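Local coordinates for protein probable chitinase A (Chromobacterium violaceum, PDB 4TX8) that probably hydrolyses chitin as a family 18 glycoside hydrolase, an endochitinase built on a TIM barrel with an added carbohydrate-binding module, at residues G281-L286 with K338-D343; T301-G306 with G319-I324. All coordinates share one frame; numbering follows the deposited sequence.

Contact 1. Residues G281-L286 with K338-D343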
loop_
_atom_site.group_PDB
_atom_site.type_symbol
_atom_site.label_atom_id
_atom_site.label_comp_id
_atom_site.label_asym_id
_atom_site.label_seq_id
_atom_site.Cartn_x
_atom_site.Cartn_y
_atom_site.Cartn_z
ATOM N N GLY A 281 -16.374 12.644 0.328
ATOM C CA GLY A 281 -17.493 12.087 -0.408
ATOM C C GLY A 281 -17.657 10.585 -0.252
ATOM O O GLY A 281 -18.755 10.062 -0.409
ATOM N N LEU A 282 -16.568 9.887 0.059
ATOM C CA LEU A 282 -16.601 8.430 0.163
ATOM C C LEU A 282 -16.373 7.916 1.584
ATOM O O LEU A 282 -16.127 6.725 1.777
ATOM C CB LEU A 282 -15.553 7.812 -0.771
ATOM C CG LEU A 282 -15.815 7.959 -2.270
ATOM C CD1 LEU A 282 -14.590 7.557 -3.073
ATOM C CD2 LEU A 282 -17.023 7.127 -2.681
ATOM N N ARG A 283 -16.460 8.801 2.574
ATOM C CA ARG A 283 -16.081 8.439 3.939
ATOM C C ARG A 283 -16.927 7.300 4.513
ATOM O O ARG A 283 -16.430 6.498 5.304
ATOM C CB ARG A 283 -16.151 9.662 4.866
ATOM C CG ARG A 283 -17.544 10.222 5.111
ATOM C CD ARG A 283 -17.519 11.292 6.202
ATOM N NE ARG A 283 -16.572 12.366 5.906
ATOM C CZ ARG A 283 -15.485 12.632 6.628
ATOM N NH1 ARG A 283 -15.202 11.908 7.703
ATOM N NH2 ARG A 283 -14.681 13.629 6.280
ATOM N N ASP A 284 -18.191 7.215 4.107
ATOM C CA ASP A 284 -19.062 6.143 4.585
ATOM C C ASP A 284 -18.667 4.797 3.986
ATOM O O ASP A 284 -19.001 3.743 4.528
ATOM C CB ASP A 284 -20.527 6.444 4.257
ATOM C CG ASP A 284 -21.065 7.637 5.026
ATOM O OD1 ASP A 284 -20.605 7.873 6.163
ATOM O OD2 ASP A 284 -21.949 8.341 4.491
ATOM N N ASP A 285 -17.950 4.838 2.868
ATOM C CA ASP A 285 -17.592 3.625 2.141
ATOM C C ASP A 285 -16.127 3.239 2.314
ATOM O O ASP A 285 -15.730 2.127 1.973
ATOM C CB ASP A 285 -17.906 3.802 0.657
ATOM C CG ASP A 285 -19.377 4.046 0.403
ATOM O OD1 ASP A 285 -20.197 3.252 0.904
ATOM O OD2 ASP A 285 -19.713 5.035 -0.283
ATOM N N LEU A 286 -15.330 4.164 2.839
ATOM C CA LEU A 286 -13.888 3.961 2.956
ATOM C C LEU A 286 -13.529 2.897 3.994
ATOM O O LEU A 286 -13.833 3.051 5.176
ATOM C CB LEU A 286 -13.206 5.286 3.305
ATOM C CG LEU A 286 -11.692 5.276 3.524
ATOM C CD1 LEU A 286 -10.961 4.836 2.265
ATOM C CD2 LEU A 286 -11.223 6.651 3.969
ATOM N N LYS A 338 -13.309 16.831 8.111
ATOM C CA LYS A 338 -13.855 16.104 9.253
ATOM C C LYS A 338 -13.126 14.778 9.436
ATOM O O LYS A 338 -12.942 14.025 8.480
ATOM C CB LYS A 338 -15.355 15.867 9.077
ATOM C CG LYS A 338 -16.158 17.150 8.961
ATOM C CD LYS A 338 -16.009 17.991 10.217
ATOM C CE LYS A 338 -16.098 19.475 9.911
ATOM N NZ LYS A 338 -15.933 20.289 11.147
ATOM N N GLY A 339 -12.717 14.504 10.669
ATOM C CA GLY A 339 -11.926 13.327 10.975
ATOM C C GLY A 339 -12.599 12.007 10.651
ATOM O O GLY A 339 -13.825 11.915 10.598
ATOM N N LEU A 340 -11.781 10.984 10.427
ATOM C CA LEU A 340 -12.265 9.634 10.164
ATOM C C LEU A 340 -12.167 8.778 11.419
ATOM O O LEU A 340 -11.505 9.157 12.383
ATOM C CB LEU A 340 -11.461 8.985 9.035
ATOM C CG LEU A 340 -11.502 9.661 7.665
ATOM C CD1 LEU A 340 -10.345 9.177 6.800
ATOM C CD2 LEU A 340 -12.835 9.384 6.987
ATOM N N ARG A 341 -12.816 7.619 11.402
ATOM C CA ARG A 341 -12.644 6.650 12.477
ATOM C C ARG A 341 -11.230 6.086 12.432
ATOM O O ARG A 341 -10.654 5.943 11.354
ATOM C CB ARG A 341 -13.659 5.514 12.362
ATOM C CG ARG A 341 -15.114 5.943 12.441
ATOM C CD ARG A 341 -16.008 4.718 12.534
ATOM N NE ARG A 341 -15.597 3.701 11.575
ATOM C CZ ARG A 341 -16.073 3.607 10.339
ATOM N NH1 ARG A 341 -16.993 4.464 9.917
ATOM N NH2 ARG A 341 -15.634 2.655 9.530
ATOM N N PRO A 342 -10.661 5.767 13.605
ATOM C CA PRO A 342 -9.336 5.138 13.655
ATOM C C PRO A 342 -9.250 3.857 12.824
ATOM O O PRO A 342 -8.196 3.587 12.251
ATOM C CB PRO A 342 -9.151 4.836 15.142
ATOM C CG PRO A 342 -9.972 5.885 15.833
ATOM C CD PRO A 342 -11.169 6.100 14.948
ATOM N N ASP A 343 -10.338 3.093 12.738
ATOM C CA ASP A 343 -10.318 1.850 11.968
ATOM C C ASP A 343 -10.250 2.107 10.462
ATOM O O ASP A 343 -10.095 1.171 9.678
ATOM C CB ASP A 343 -11.541 0.983 12.295
ATOM C CG ASP A 343 -12.858 1.640 11.903
ATOM O OD1 ASP A 343 -13.192 1.652 10.698
ATOM O OD2 ASP A 343 -13.571 2.125 12.805
#
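Leu-286 and Leu-340 form the closed, apolar side of this contact: their chains cross at about a right angle, with CD2 of Leu-286 3.9 Å from CD1 of Leu-340. The other branch of Leu-340, CD2, turns to Arg-283, lying 3.5 Å from Arg-283 NH1 and also against Arg-283 CB, so one leucine joins the buried side to the polar one. On the more open side the Arg-283 guanidinium reaches two successive carbonyls. Arg-283 NH2 donates to Lys-338 O over 2.8 Å (N-H...O 152°), with the oxygen near the guanidinium plane. Arg-283 NH1 adds only weak bonds, 3.2 Å to Lys-338 O and 3.2 Å to Gly-339 O. CB of Lys-338 lies over one guanidinium face, 3.6 Å from Arg-283 NH2, while the rest of that lysine leads away from the contact. A salt bridge from Arg-283 NE to Asp-280 further fixes the arginine. In the GH18 barrel, the contact joins the loop between helix 276-281 and strand 288-292 to the loop before strand 345-350, the adjacent parallel strand. Gln-344 reinforces the junction by donating to the carbonyls of Arg-283 and Leu-286, and Leu-286 also packs on Met-254 of strand 251-254.

Contact 2. Residues T301-G306 with G319-I324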
loop_
_atom_site.group_PDB
_atom_site.type_symbol
_atom_site.label_atom_id
_atom_site.label_comp_id
_atom_site.label_asym_id
_atom_site.label_seq_id
_atom_site.Cartn_x
_atom_site.Cartn_y
_atom_site.Cartn_z
ATOM N N THR A 301 2.224 19.702 10.339
ATOM C CA THR A 301 1.032 19.351 11.104
ATOM C C THR A 301 0.760 20.406 12.171
ATOM O O THR A 301 1.631 21.223 12.472
ATOM C CB THR A 301 1.182 17.971 11.781
ATOM O OG1 THR A 301 1.991 18.098 12.956
ATOM C CG2 THR A 301 1.810 16.967 10.824
ATOM N N PRO A 302 -0.454 20.403 12.746
ATOM C CA PRO A 302 -0.704 21.346 13.842
ATOM C C PRO A 302 -0.127 20.900 15.186
ATOM O O PRO A 302 -0.404 21.541 16.195
ATOM C CB PRO A 302 -2.234 21.401 13.911
ATOM C CG PRO A 302 -2.687 20.106 13.348
ATOM C CD PRO A 302 -1.691 19.749 12.283
ATOM N N TYR A 303 0.674 19.839 15.205
ATOM C CA TYR A 303 1.112 19.270 16.476
ATOM C C TYR A 303 2.562 19.598 16.816
ATOM O O TYR A 303 3.090 19.133 17.825
ATOM C CB TYR A 303 0.894 17.759 16.463
ATOM C CG TYR A 303 -0.452 17.386 15.887
ATOM C CD1 TYR A 303 -1.629 17.808 16.496
ATOM C CD2 TYR A 303 -0.547 16.632 14.726
ATOM C CE1 TYR A 303 -2.862 17.481 15.967
ATOM C CE2 TYR A 303 -1.775 16.299 14.191
ATOM C CZ TYR A 303 -2.928 16.724 14.814
ATOM O OH TYR A 303 -4.150 16.391 14.278
ATOM N N SER A 304 3.194 20.415 15.980
ATOM C CA SER A 304 4.554 20.876 16.235
ATOM C C SER A 304 4.796 22.222 15.557
ATOM O O SER A 304 4.200 22.517 14.521
ATOM C CB SER A 304 5.573 19.843 15.748
ATOM O OG SER A 304 6.899 20.310 15.934
ATOM N N THR A 305 5.668 23.036 16.144
ATOM C CA THR A 305 5.965 24.358 15.595
ATOM C C THR A 305 6.674 24.248 14.248
ATOM O O THR A 305 6.577 25.146 13.411
ATOM C CB THR A 305 6.833 25.199 16.557
ATOM O OG1 THR A 305 8.064 24.515 16.822
ATOM C CG2 THR A 305 6.098 25.444 17.869
ATOM N N GLY A 306 7.384 23.141 14.046
ATOM C CA GLY A 306 8.067 22.886 12.789
ATOM C C GLY A 306 7.564 21.616 12.128
ATOM O O GLY A 306 6.811 20.854 12.736
ATOM N N GLY A 319 0.620 12.485 10.833
ATOM C CA GLY A 319 -0.201 12.318 9.647
ATOM C C GLY A 319 -1.484 11.577 9.978
ATOM O O GLY A 319 -2.565 11.928 9.499
ATOM N N SER A 320 -1.364 10.555 10.816
ATOM C CA SER A 320 -2.515 9.756 11.209
ATOM C C SER A 320 -3.463 10.544 12.114
ATOM O O SER A 320 -4.680 10.423 11.992
ATOM C CB SER A 320 -2.053 8.472 11.899
ATOM O OG SER A 320 -1.219 7.715 11.035
ATOM N N LYS A 321 -2.908 11.355 13.011
ATOM C CA LYS A 321 -3.727 12.204 13.874
ATOM C C LYS A 321 -4.577 13.169 13.061
ATOM O O LYS A 321 -5.759 13.340 13.339
ATOM C CB LYS A 321 -2.860 12.995 14.856
ATOM C CG LYS A 321 -2.455 12.221 16.092
ATOM C CD LYS A 321 -1.609 13.078 17.017
ATOM C CE LYS A 321 -2.384 14.289 17.506
ATOM N NZ LYS A 321 -1.572 15.119 18.434
ATOM N N MET A 322 -3.975 13.793 12.054
ATOM C CA MET A 322 -4.696 14.750 11.222
ATOM C C MET A 322 -5.917 14.111 10.564
ATOM O O MET A 322 -6.980 14.727 10.480
ATOM C CB MET A 322 -3.770 15.344 10.159
ATOM C CG MET A 322 -2.694 16.254 10.732
ATOM S SD MET A 322 -1.651 17.001 9.472
ATOM C CE MET A 322 -2.850 17.999 8.584
ATOM N N LEU A 323 -5.770 12.867 10.119
ATOM C CA LEU A 323 -6.868 12.164 9.461
ATOM C C LEU A 323 -7.959 11.755 10.447
ATOM O O LEU A 323 -9.129 11.661 10.081
ATOM C CB LEU A 323 -6.344 10.936 8.718
ATOM C CG LEU A 323 -5.651 11.244 7.388
ATOM C CD1 LEU A 323 -4.926 10.021 6.859
ATOM C CD2 LEU A 323 -6.667 11.745 6.372
ATOM N N ILE A 324 -7.577 11.524 11.698
ATOM C CA ILE A 324 -8.538 11.090 12.708
ATOM C C ILE A 324 -9.204 12.264 13.429
ATOM O O ILE A 324 -10.421 12.265 13.616
ATOM C CB ILE A 324 -7.874 10.155 13.741
ATOM C CG1 ILE A 324 -7.322 8.911 13.037
ATOM C CG2 ILE A 324 -8.868 9.757 14.826
ATOM C CD1 ILE A 324 -6.525 7.992 13.938
#
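Tyr-303 lays its ring against Lys-321, while Thr-301 and Pro-302 meet Met-322, so two consecutive residues of the helix carry most of the contact. Along the helix, Gly-319 comes first, at the point where the two backbones approach most closely; its carbonyl accepts a hydrogen bond from Gln-262. Lys-321 follows as the main partner of the aromatic ring. Its CB touches the CE2 side of the ring, and the chain, bent at chi3 (62°), carries CE over the ring centre in a CH-pi contact, 3.6 Å from the centroid of Tyr-303. NZ lies farther toward CD1 and CG, still over the same face: a cation-pi contact, 3.6 Å from Lys-321 NZ to the Tyr-303 centroid and 25° off the normal. The ammonium is also hydrogen-bonded to Lys-383 O, so ring and carbonyl share the charged end. CG of Pro-302 covers the opposite face of the ring, offset toward its rim. Met-322 is next: its CG approaches CE2 of Tyr-303 obliquely at 3.6 Å, and Met-322 SD rests against both turn residues, 3.7 Å from Thr-301 CG2 and 3.9 Å from Pro-302 CD. Thr-301 to Ser-304 form a type I beta turn; overlapping its start is an ST turn, in which Thr-301 OG1 accepts from Tyr-303 N at 3.1 Å (N-H...O 160°). The contact thus packs the loop after strand 288-292 onto helix 313-325; elsewhere on this helix, Ser-320 touches Phe-347, and Leu-323 and Ile-324 touch Val-345, all on strand 345-350.

From the N terminus, the chain leaves helix 276-281 through 281-286, forms strand 288-292 and enters the loop holding 301-306. Contact 2 closes first, when helix 313-325 brings 319-324 back to that loop after only 12 intervening residues. Contact 1 closes later, at 338-343, around a longer excursion of 51 residues that includes the whole of contact 2. Their centres lie about 17 Å apart, yet they meet directly: Leu-340 N probably hydrogen-bonds to Leu-323 O (2.8 Å), and Ile-324 packs on Leu-340 and Pro-342. Together they tie the loop that follows strand 288-292, and helix 313-325, to the loops leading into strands 288-292 and 345-350.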